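Local coordinates for protein similar to sp|P32453 Saccharomyces cerevisiae YNL315c ATP11 (Candida glabrata CBS 138, PDB 2P4F) that probably acts as a mitochondrial chaperone of the ATP11 family, binding unfolded protein, consistent with a role in assembly of the F1 part of ATP synthase, at residues Tyr148-Pro160 with Ile272-Phe285. Sequence-based numbering, arbitrary orientation. Where two conformers were deposited one is given.
Sequences YKYAVKNPLFVLP and IQLLEDFNKGSQNF
Ile272 lays its CG2 methyl against the ring of Tyr150, 3.5 Å from CE1, the two side chains meeting at about a right angle. One turn on, Leu275 uses its two branches on different partners: CD1 sits over one face of the Phe157 ring in a CH-pi contact, 3.9 Å from the centroid, while CG and CD2 lie against CB of Asn154. Glu276 extends toward Tyr150, and OE2 accepts from two waters, one also bonded to Tyr150 OH, the other taking a hydrogen from Asn154 ND2. That amide also donates to Tyr150 O, in the carbonyl plane, tying the end of helix 140-153 together. Phe278 presents its ring face to the edge of Phe157 in an offset edge-to-face pair, centroids 5.7 Å apart; with CG anti to the backbone N (chi1 -180°), the ring is carried out to Leu156 as well, where CE2 meets CG. Asn279 grips the backbone of Leu156 at both ends: OD1 takes Leu156 N on a lone pair (3.1 Å), and ND2 gives a more bent bond to Leu156 O (2.8 Å, 136° at the hydrogen). A second, nearly straight bond from ND2 to Leu275 O fixes the rotation of the amide. CE1 of Phe285 comes up to CE1 of Phe157 (4.2 Å). Leu290 of helix 287-295 and Phe257 also pack on Phe157. The contact thus seats helix 266-280, through the Asn279 amide pairing with both N and O of Leu156, where helix 140-153 turns into strand 156-162, one of the two outermost strands of the antiparallel half-barrel sheet.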
ATOM      1  N   TYR A 148      -3.994  -6.506  -5.858  1.00 19.62           N
ATOM      2  CA  TYR A 148      -5.230  -6.764  -5.110  1.00 18.95           C
ATOM      3  C   TYR A 148      -5.440  -8.259  -4.884  1.00 20.84           C
ATOM      4  O   TYR A 148      -5.811  -8.714  -3.803  1.00 19.99           O
ATOM      5  CB  TYR A 148      -6.395  -6.204  -5.944  1.00 20.51           C
ATOM      6  CG  TYR A 148      -7.740  -6.066  -5.306  1.00 20.18           C
ATOM      7  CD1 TYR A 148      -8.003  -6.276  -3.956  1.00 25.43           C
ATOM      8  CD2 TYR A 148      -8.828  -5.701  -6.095  1.00 24.05           C
ATOM      9  CE1 TYR A 148      -9.264  -6.140  -3.406  1.00 25.73           C
ATOM     10  CE2 TYR A 148     -10.066  -5.555  -5.540  1.00 25.95           C
ATOM     11  CZ  TYR A 148     -10.299  -5.763  -4.221  1.00 28.24           C
ATOM     12  OH  TYR A 148     -11.581  -5.600  -3.747  1.00 28.77           O
ATOM     13  N   LYS A 149      -5.163  -9.039  -5.932  1.00 20.76           N
ATOM     14  CA  LYS A 149      -5.406 -10.495  -5.821  1.00 22.31           C
ATOM     15  C   LYS A 149      -4.444 -11.092  -4.797  1.00 20.33           C
ATOM     16  O   LYS A 149      -4.868 -11.907  -3.947  1.00 22.07           O
ATOM     17  CB  LYS A 149      -5.327 -11.124  -7.218  1.00 29.59           C
ATOM     18  CG  LYS A 149      -6.595 -10.902  -8.064  1.00 42.04           C
ATOM     19  CD  LYS A 149      -7.250  -9.552  -7.992  1.00 50.53           C
ATOM     20  CE  LYS A 149      -8.407  -9.303  -8.926  1.00 55.07           C
ATOM     21  NZ  LYS A 149      -9.700  -9.026  -8.246  1.00 55.97           N
ATOM     22  N   TYR A 150      -3.175 -10.658  -4.852  1.00 19.35           N
ATOM     23  CA  TYR A 150      -2.225 -11.202  -3.858  1.00 18.79           C
ATOM     24  C   TYR A 150      -2.552 -10.670  -2.472  1.00 16.98           C
ATOM     25  O   TYR A 150      -2.334 -11.410  -1.498  1.00 20.66           O
ATOM     26  CB  TYR A 150      -0.800 -10.822  -4.213  1.00 20.87           C
ATOM     27  CG  TYR A 150      -0.194 -11.726  -5.266  1.00 19.80           C
ATOM     28  CD1 TYR A 150       0.232 -13.004  -4.887  1.00 22.75           C
ATOM     29  CD2 TYR A 150      -0.039 -11.335  -6.576  1.00 23.90           C
ATOM     30  CE1 TYR A 150       0.800 -13.887  -5.795  1.00 25.86           C
ATOM     31  CE2 TYR A 150       0.538 -12.208  -7.515  1.00 27.75           C
ATOM     32  CZ  TYR A 150       0.941 -13.457  -7.100  1.00 28.56           C
ATOM     33  OH  TYR A 150       1.503 -14.348  -7.973  1.00 35.24           O
ATOM     34  N   ALA A 151      -3.055  -9.464  -2.339  1.00 17.52           N
ATOM     35  CA  ALA A 151      -3.321  -8.851  -1.016  1.00 16.36           C
ATOM     36  C   ALA A 151      -4.450  -9.614  -0.340  1.00 16.17           C
ATOM     37  O   ALA A 151      -4.401  -9.806   0.890  1.00 17.72           O
ATOM     38  CB  ALA A 151      -3.662  -7.394  -1.200  1.00 19.61           C
ATOM     39  N   VAL A 152      -5.479  -9.992  -1.073  1.00 16.48           N
ATOM     40  CA  VAL A 152      -6.600 -10.721  -0.423  1.00 17.39           C
ATOM     41  C   VAL A 152      -6.122 -12.047   0.154  1.00 16.26           C
ATOM     42  O   VAL A 152      -6.433 -12.431   1.280  1.00 18.50           O
ATOM     43  CB  VAL A 152      -7.760 -10.963  -1.419  1.00 19.83           C
ATOM     44  CG1 VAL A 152      -8.733 -11.996  -0.856  1.00 22.82           C
ATOM     45  CG2 VAL A 152      -8.465  -9.639  -1.733  1.00 22.50           C
ATOM     46  N   LYS A 153      -5.306 -12.764  -0.629  1.00 17.07           N
ATOM     47  CA  LYS A 153      -4.840 -14.102  -0.198  1.00 17.04           C
ATOM     48  C   LYS A 153      -3.701 -13.993   0.808  1.00 16.81           C
ATOM     49  O   LYS A 153      -3.505 -14.964   1.528  1.00 18.75           O
ATOM     50  CB  LYS A 153      -4.350 -14.879  -1.444  1.00 20.39           C
ATOM     51  CG  LYS A 153      -5.553 -15.307  -2.289  1.00 30.46           C
ATOM     52  CD  LYS A 153      -5.220 -16.099  -3.499  1.00 41.74           C
ATOM     53  CE  LYS A 153      -6.528 -16.829  -3.885  1.00 47.85           C
ATOM     54  NZ  LYS A 153      -7.553 -16.515  -2.830  1.00 53.61           N
ATOM     55  N   ASN A 154      -2.969 -12.895   0.859  1.00 16.21           N
ATOM     56  CA  ASN A 154      -1.757 -12.757   1.666  1.00 15.85           C
ATOM     57  C   ASN A 154      -1.763 -11.418   2.397  1.00 15.22           C
ATOM     58  O   ASN A 154      -0.903 -10.590   2.110  1.00 17.77           O
ATOM     59  CB  ASN A 154      -0.516 -12.839   0.756  1.00 17.80           C
ATOM     60  CG  ASN A 154      -0.466 -14.144  -0.044  1.00 19.00           C
ATOM     61  OD1 ASN A 154      -0.051 -15.178   0.481  1.00 22.34           O
ATOM     62  ND2 ASN A 154      -0.892 -14.043  -1.301  1.00 20.07           N
ATOM     63  N   PRO A 155      -2.724 -11.177   3.263  1.00 14.76           N
ATOM     64  CA  PRO A 155      -2.984  -9.819   3.753  1.00 14.61           C
ATOM     65  C   PRO A 155      -2.004  -9.304   4.795  1.00 15.82           C
ATOM     66  O   PRO A 155      -2.124  -8.131   5.174  1.00 18.12           O
ATOM     67  CB  PRO A 155      -4.414  -9.895   4.323  1.00 15.80           C
ATOM     68  CG  PRO A 155      -4.503 -11.329   4.816  1.00 17.18           C
ATOM     69  CD  PRO A 155      -3.764 -12.119   3.748  1.00 16.42           C
ATOM     70  N   LEU A 156      -1.042 -10.105   5.252  1.00 15.16           N
ATOM     71  CA  LEU A 156      -0.120  -9.649   6.288  1.00 14.00           C
ATOM     72  C   LEU A 156       1.298  -9.860   5.796  1.00 14.89           C
ATOM     73  O   LEU A 156       1.591 -10.894   5.176  1.00 17.18           O
ATOM     74  CB  LEU A 156      -0.377 -10.433   7.579  1.00 15.60           C
ATOM     75  CG  LEU A 156       0.443  -9.960   8.789  1.00 15.83           C
ATOM     76  CD1 LEU A 156       0.038  -8.542   9.194  1.00 17.67           C
ATOM     77  CD2 LEU A 156       0.270 -10.939   9.969  1.00 19.04           C
ATOM     78  N   PHE A 157       2.196  -8.941   6.074  1.00 15.05           N
ATOM     79  CA  PHE A 157       3.596  -9.199   5.732  1.00 15.23           C
ATOM     80  C   PHE A 157       4.478  -8.415   6.698  1.00 15.25           C
ATOM     81  O   PHE A 157       3.964  -7.677   7.539  1.00 15.55           O
ATOM     82  CB  PHE A 157       3.891  -8.843   4.282  1.00 16.27           C
ATOM     83  CG  PHE A 157       5.147  -9.505   3.687  1.00 16.90           C
ATOM     84  CD1 PHE A 157       5.411 -10.871   3.913  1.00 17.10           C
ATOM     85  CD2 PHE A 157       6.014  -8.779   2.916  1.00 18.38           C
ATOM     86  CE1 PHE A 157       6.530 -11.502   3.352  1.00 17.95           C
ATOM     87  CE2 PHE A 157       7.131  -9.398   2.339  1.00 19.60           C
ATOM     88  CZ  PHE A 157       7.363 -10.752   2.562  1.00 19.03           C
ATOM     89  N   VAL A 158       5.792  -8.638   6.609  1.00 16.97           N
ATOM     90  CA  VAL A 158       6.762  -7.835   7.374  1.00 17.02           C
ATOM     91  C   VAL A 158       7.760  -7.285   6.393  1.00 16.93           C
ATOM     92  O   VAL A 158       8.151  -8.019   5.447  1.00 20.29           O
ATOM     93  CB  VAL A 158       7.469  -8.722   8.422  1.00 21.09           C
ATOM     94  CG1 VAL A 158       8.581  -7.965   9.084  1.00 24.29           C
ATOM     95  CG2 VAL A 158       6.406  -9.190   9.428  1.00 22.35           C
ATOM     96  N   LEU A 159       8.174  -6.020   6.549  1.00 19.07           N
ATOM     97  CA  LEU A 159       9.209  -5.478   5.711  1.00 18.71           C
ATOM     98  C   LEU A 159      10.224  -4.753   6.567  1.00 19.17           C
ATOM     99  O   LEU A 159       9.844  -4.137   7.556  1.00 21.31           O
ATOM    100  CB  LEU A 159       8.675  -4.421   4.713  1.00 21.15           C
ATOM    101  CG  LEU A 159       7.878  -4.935   3.530  1.00 24.30           C
ATOM    102  CD1 LEU A 159       7.307  -3.717   2.773  1.00 26.88           C
ATOM    103  CD2 LEU A 159       8.691  -5.809   2.577  1.00 24.72           C
ATOM    104  N   PRO A 160      11.479  -4.767   6.163  1.00 21.06           N
ATOM    105  CA  PRO A 160      12.433  -3.981   6.911  1.00 22.61           C
ATOM    106  C   PRO A 160      12.439  -2.522   6.440  1.00 25.19           C
ATOM    107  O   PRO A 160      12.305  -2.195   5.259  1.00 32.63           O
ATOM    108  CB  PRO A 160      13.774  -4.639   6.502  1.00 28.61           C
ATOM    109  CG  PRO A 160      13.523  -5.094   5.094  1.00 32.05           C
ATOM    110  CD  PRO A 160      12.073  -5.485   5.010  1.00 25.42           C
ATOM    111  N   ILE A 272       7.490 -13.339  -4.301  1.00 20.77           N
ATOM    112  CA  ILE A 272       6.103 -13.767  -4.138  1.00 20.12           C
ATOM    113  C   ILE A 272       6.067 -15.022  -3.279  1.00 20.76           C
ATOM    114  O   ILE A 272       5.200 -15.180  -2.418  1.00 21.59           O
ATOM    115  CB  ILE A 272       5.462 -13.983  -5.511  1.00 23.32           C
ATOM    116  CG1 ILE A 272       5.239 -12.636  -6.207  1.00 23.89           C
ATOM    117  CG2 ILE A 272       4.190 -14.812  -5.385  1.00 26.19           C
ATOM    118  CD1 ILE A 272       5.032 -12.708  -7.693  1.00 31.29           C
ATOM    119  N   GLN A 273       7.010 -15.941  -3.483  1.00 21.29           N
ATOM    120  CA  GLN A 273       6.996 -17.186  -2.701  1.00 23.39           C
ATOM    121  C   GLN A 273       7.215 -16.886  -1.218  1.00 21.47           C
ATOM    122  O   GLN A 273       6.642 -17.531  -0.330  1.00 23.52           O
ATOM    123  CB  GLN A 273       8.108 -18.136  -3.211  1.00 26.50           C
ATOM    124  CG  GLN A 273       8.069 -19.493  -2.486  1.00 31.23           C
ATOM    125  CD  GLN A 273       6.825 -20.281  -2.861  1.00 36.13           C
ATOM    126  OE1 GLN A 273       6.523 -20.487  -4.039  1.00 43.23           O
ATOM    127  NE2 GLN A 273       6.046 -20.739  -1.873  1.00 36.37           N
ATOM    128  N   LEU A 274       8.075 -15.879  -0.932  1.00 21.61           N
ATOM    129  CA  LEU A 274       8.277 -15.552   0.474  1.00 20.86           C
ATOM    130  C   LEU A 274       7.019 -14.973   1.111  1.00 19.52           C
ATOM    131  O   LEU A 274       6.686 -15.228   2.297  1.00 20.37           O
ATOM    132  CB  LEU A 274       9.392 -14.505   0.602  1.00 22.85           C
ATOM    133  CG  LEU A 274       9.942 -14.267   1.990  1.00 24.21           C
ATOM    134  CD1 LEU A 274      10.669 -15.501   2.542  1.00 28.39           C
ATOM    135  CD2 LEU A 274      10.849 -13.024   1.996  1.00 34.12           C
ATOM    136  N   LEU A 275       6.328 -14.127   0.359  1.00 18.73           N
ATOM    137  CA  LEU A 275       5.041 -13.564   0.813  1.00 18.18           C
ATOM    138  C   LEU A 275       4.060 -14.697   1.119  1.00 17.81           C
ATOM    139  O   LEU A 275       3.353 -14.733   2.180  1.00 17.77           O
ATOM    140  CB  LEU A 275       4.468 -12.627  -0.268  1.00 18.42           C
ATOM    141  CG  LEU A 275       3.039 -12.142  -0.001  1.00 17.36           C
ATOM    142  CD1 LEU A 275       3.018 -11.232   1.216  1.00 17.93           C
ATOM    143  CD2 LEU A 275       2.536 -11.430  -1.256  1.00 21.33           C
ATOM    144  N   GLU A 276       3.973 -15.645   0.187  1.00 19.31           N
ATOM    145  CA  GLU A 276       3.017 -16.750   0.410  1.00 19.54           C
ATOM    146  C   GLU A 276       3.435 -17.604   1.589  1.00 18.79           C
ATOM    147  O   GLU A 276       2.630 -17.991   2.437  1.00 21.62           O
ATOM    148  CB  GLU A 276       2.888 -17.596  -0.878  1.00 22.43           C
ATOM    149  CG  GLU A 276       2.213 -16.770  -2.002  1.00 22.91           C
ATOM    150  CD  GLU A 276       2.153 -17.518  -3.304  1.00 26.85           C
ATOM    151  OE1 GLU A 276       2.939 -18.483  -3.525  1.00 36.87           O
ATOM    152  OE2 GLU A 276       1.282 -17.149  -4.145  1.00 30.65           O
ATOM    153  N   ASP A 277       4.735 -17.889   1.693  1.00 20.12           N
ATOM    154  CA  ASP A 277       5.192 -18.703   2.822  1.00 20.42           C
ATOM    155  C   ASP A 277       4.923 -18.049   4.155  1.00 18.69           C
ATOM    156  O   ASP A 277       4.543 -18.721   5.142  1.00 21.50           O
ATOM    157  CB  ASP A 277       6.704 -18.950   2.679  1.00 22.03           C
ATOM    158  CG  ASP A 277       7.015 -19.994   1.631  1.00 24.84           C
ATOM    159  OD1 ASP A 277       6.129 -20.743   1.177  1.00 34.12           O
ATOM    160  OD2 ASP A 277       8.210 -20.045   1.235  1.00 31.31           O
ATOM    161  N   PHE A 278       5.102 -16.720   4.228  1.00 17.97           N
ATOM    162  CA  PHE A 278       4.776 -16.020   5.475  1.00 17.59           C
ATOM    163  C   PHE A 278       3.289 -16.225   5.798  1.00 17.69           C
ATOM    164  O   PHE A 278       2.929 -16.579   6.931  1.00 20.04           O
ATOM    165  CB  PHE A 278       5.098 -14.525   5.310  1.00 17.63           C
ATOM    166  CG  PHE A 278       4.787 -13.745   6.587  1.00 17.43           C
ATOM    167  CD1 PHE A 278       5.716 -13.669   7.623  1.00 20.58           C
ATOM    168  CD2 PHE A 278       3.561 -13.083   6.704  1.00 17.29           C
ATOM    169  CE1 PHE A 278       5.389 -12.958   8.756  1.00 20.72           C
ATOM    170  CE2 PHE A 278       3.225 -12.379   7.844  1.00 18.33           C
ATOM    171  CZ  PHE A 278       4.160 -12.301   8.850  1.00 19.95           C
ATOM    172  N   ASN A 279       2.418 -15.962   4.813  1.00 17.31           N
ATOM    173  CA  ASN A 279       0.980 -15.981   5.103  1.00 17.02           C
ATOM    174  C   ASN A 279       0.423 -17.370   5.366  1.00 18.92           C
ATOM    175  O   ASN A 279      -0.617 -17.508   6.011  1.00 21.38           O
ATOM    176  CB  ASN A 279       0.223 -15.305   3.936  1.00 17.08           C
ATOM    177  CG  ASN A 279       0.287 -13.803   4.165  1.00 15.70           C
ATOM    178  OD1 ASN A 279      -0.597 -13.189   4.831  1.00 17.58           O
ATOM    179  ND2 ASN A 279       1.312 -13.167   3.595  1.00 17.21           N
ATOM    180  N   LYS A 280       1.100 -18.393   4.899  1.00 18.40           N
ATOM    181  CA  LYS A 280       0.611 -19.755   5.168  0.57 19.76           C
ATOM    182  C   LYS A 280       1.371 -20.339   6.359  1.00 18.91           C
ATOM    183  O   LYS A 280       1.080 -21.485   6.758  1.00 21.59           O
ATOM    184  CB  LYS A 280       0.648 -20.568   3.883  0.57 24.46           C
ATOM    185  CG  LYS A 280      -0.443 -20.299   2.836  0.57 27.07           C
ATOM    186  CD  LYS A 280       0.150 -20.141   1.447  0.57 33.88           C
ATOM    187  CE  LYS A 280      -0.642 -19.367   0.440  0.57 35.71           C
ATOM    188  NZ  LYS A 280      -0.656 -17.867   0.503  0.57 23.62           N
ATOM    189  N   GLY A 281       2.290 -19.569   6.979  1.00 19.06           N
ATOM    190  CA  GLY A 281       2.951 -20.105   8.179  1.00 20.38           C
ATOM    191  C   GLY A 281       3.959 -21.206   7.869  1.00 20.97           C
ATOM    192  O   GLY A 281       4.254 -22.053   8.707  1.00 24.06           O
ATOM    193  N   SER A 282       4.481 -21.179   6.639  1.00 21.65           N
ATOM    194  CA  SER A 282       5.460 -22.183   6.211  1.00 24.19           C
ATOM    195  C   SER A 282       6.785 -22.006   6.924  1.00 29.57           C
ATOM    196  O   SER A 282       7.327 -20.902   7.153  1.00 28.64           O
ATOM    197  CB  SER A 282       5.709 -22.065   4.708  1.00 26.97           C
ATOM    198  OG  SER A 282       6.849 -22.858   4.385  1.00 28.83           O
ATOM    199  N   GLN A 283       7.391 -23.148   7.273  1.00 32.84           N
ATOM    200  CA  GLN A 283       8.743 -23.191   7.798  0.57 35.97           C
ATOM    201  C   GLN A 283       9.787 -22.576   6.875  1.00 33.03           C
ATOM    202  O   GLN A 283      10.925 -22.284   7.252  1.00 40.13           O
ATOM    203  CB  GLN A 283       9.097 -24.678   7.992  0.57 39.73           C
ATOM    204  CG  GLN A 283       8.874 -25.440   6.698  0.57 43.54           C
ATOM    205  CD  GLN A 283       7.569 -26.193   6.560  0.57 43.27           C
ATOM    206  OE1 GLN A 283       6.456 -25.712   6.798  0.57 34.17           O
ATOM    207  NE2 GLN A 283       7.722 -27.449   6.120  0.57 57.90           N
ATOM    208  N   ASN A 284       9.439 -22.435   5.602  1.00 33.72           N
ATOM    209  CA  ASN A 284      10.393 -21.931   4.630  1.00 34.60           C
ATOM    210  C   ASN A 284      10.499 -20.419   4.711  1.00 35.06           C
ATOM    211  O   ASN A 284      11.419 -19.860   4.109  1.00 42.67           O
ATOM    212  CB  ASN A 284       9.967 -22.343   3.224  1.00 36.30           C
ATOM    213  CG  ASN A 284      10.136 -23.827   2.953  1.00 43.06           C
ATOM    214  OD1 ASN A 284       9.382 -24.428   2.167  1.00 56.50           O
ATOM    215  ND2 ASN A 284      11.130 -24.444   3.591  1.00 51.28           N
ATOM    216  N   PHE A 285       9.562 -19.780   5.433  1.00 29.94           N
ATOM    217  CA  PHE A 285       9.759 -18.350   5.645  1.00 28.21           C
ATOM    218  C   PHE A 285      11.006 -18.088   6.486  1.00 27.81           C
ATOM    219  O   PHE A 285      11.223 -18.700   7.536  1.00 31.55           O
ATOM    220  CB  PHE A 285       8.541 -17.693   6.335  1.00 25.85           C
ATOM    221  CG  PHE A 285       8.812 -16.223   6.615  1.00 25.59           C
ATOM    222  CD1 PHE A 285       8.681 -15.324   5.566  1.00 26.15           C
ATOM    223  CD2 PHE A 285       9.170 -15.715   7.828  1.00 25.61           C
ATOM    224  CE1 PHE A 285       8.914 -13.980   5.752  1.00 25.22           C
ATOM    225  CE2 PHE A 285       9.444 -14.372   8.046  1.00 25.50           C
ATOM    226  CZ  PHE A 285       9.325 -13.476   6.976  1.00 26.38           C
TER
HETATM  227  O   HOH W   1       1.724 -17.194  -6.739  1.00 50.17           O
HETATM  228  O   HOH W   2      -1.111 -16.113  -3.408  1.00 31.26           O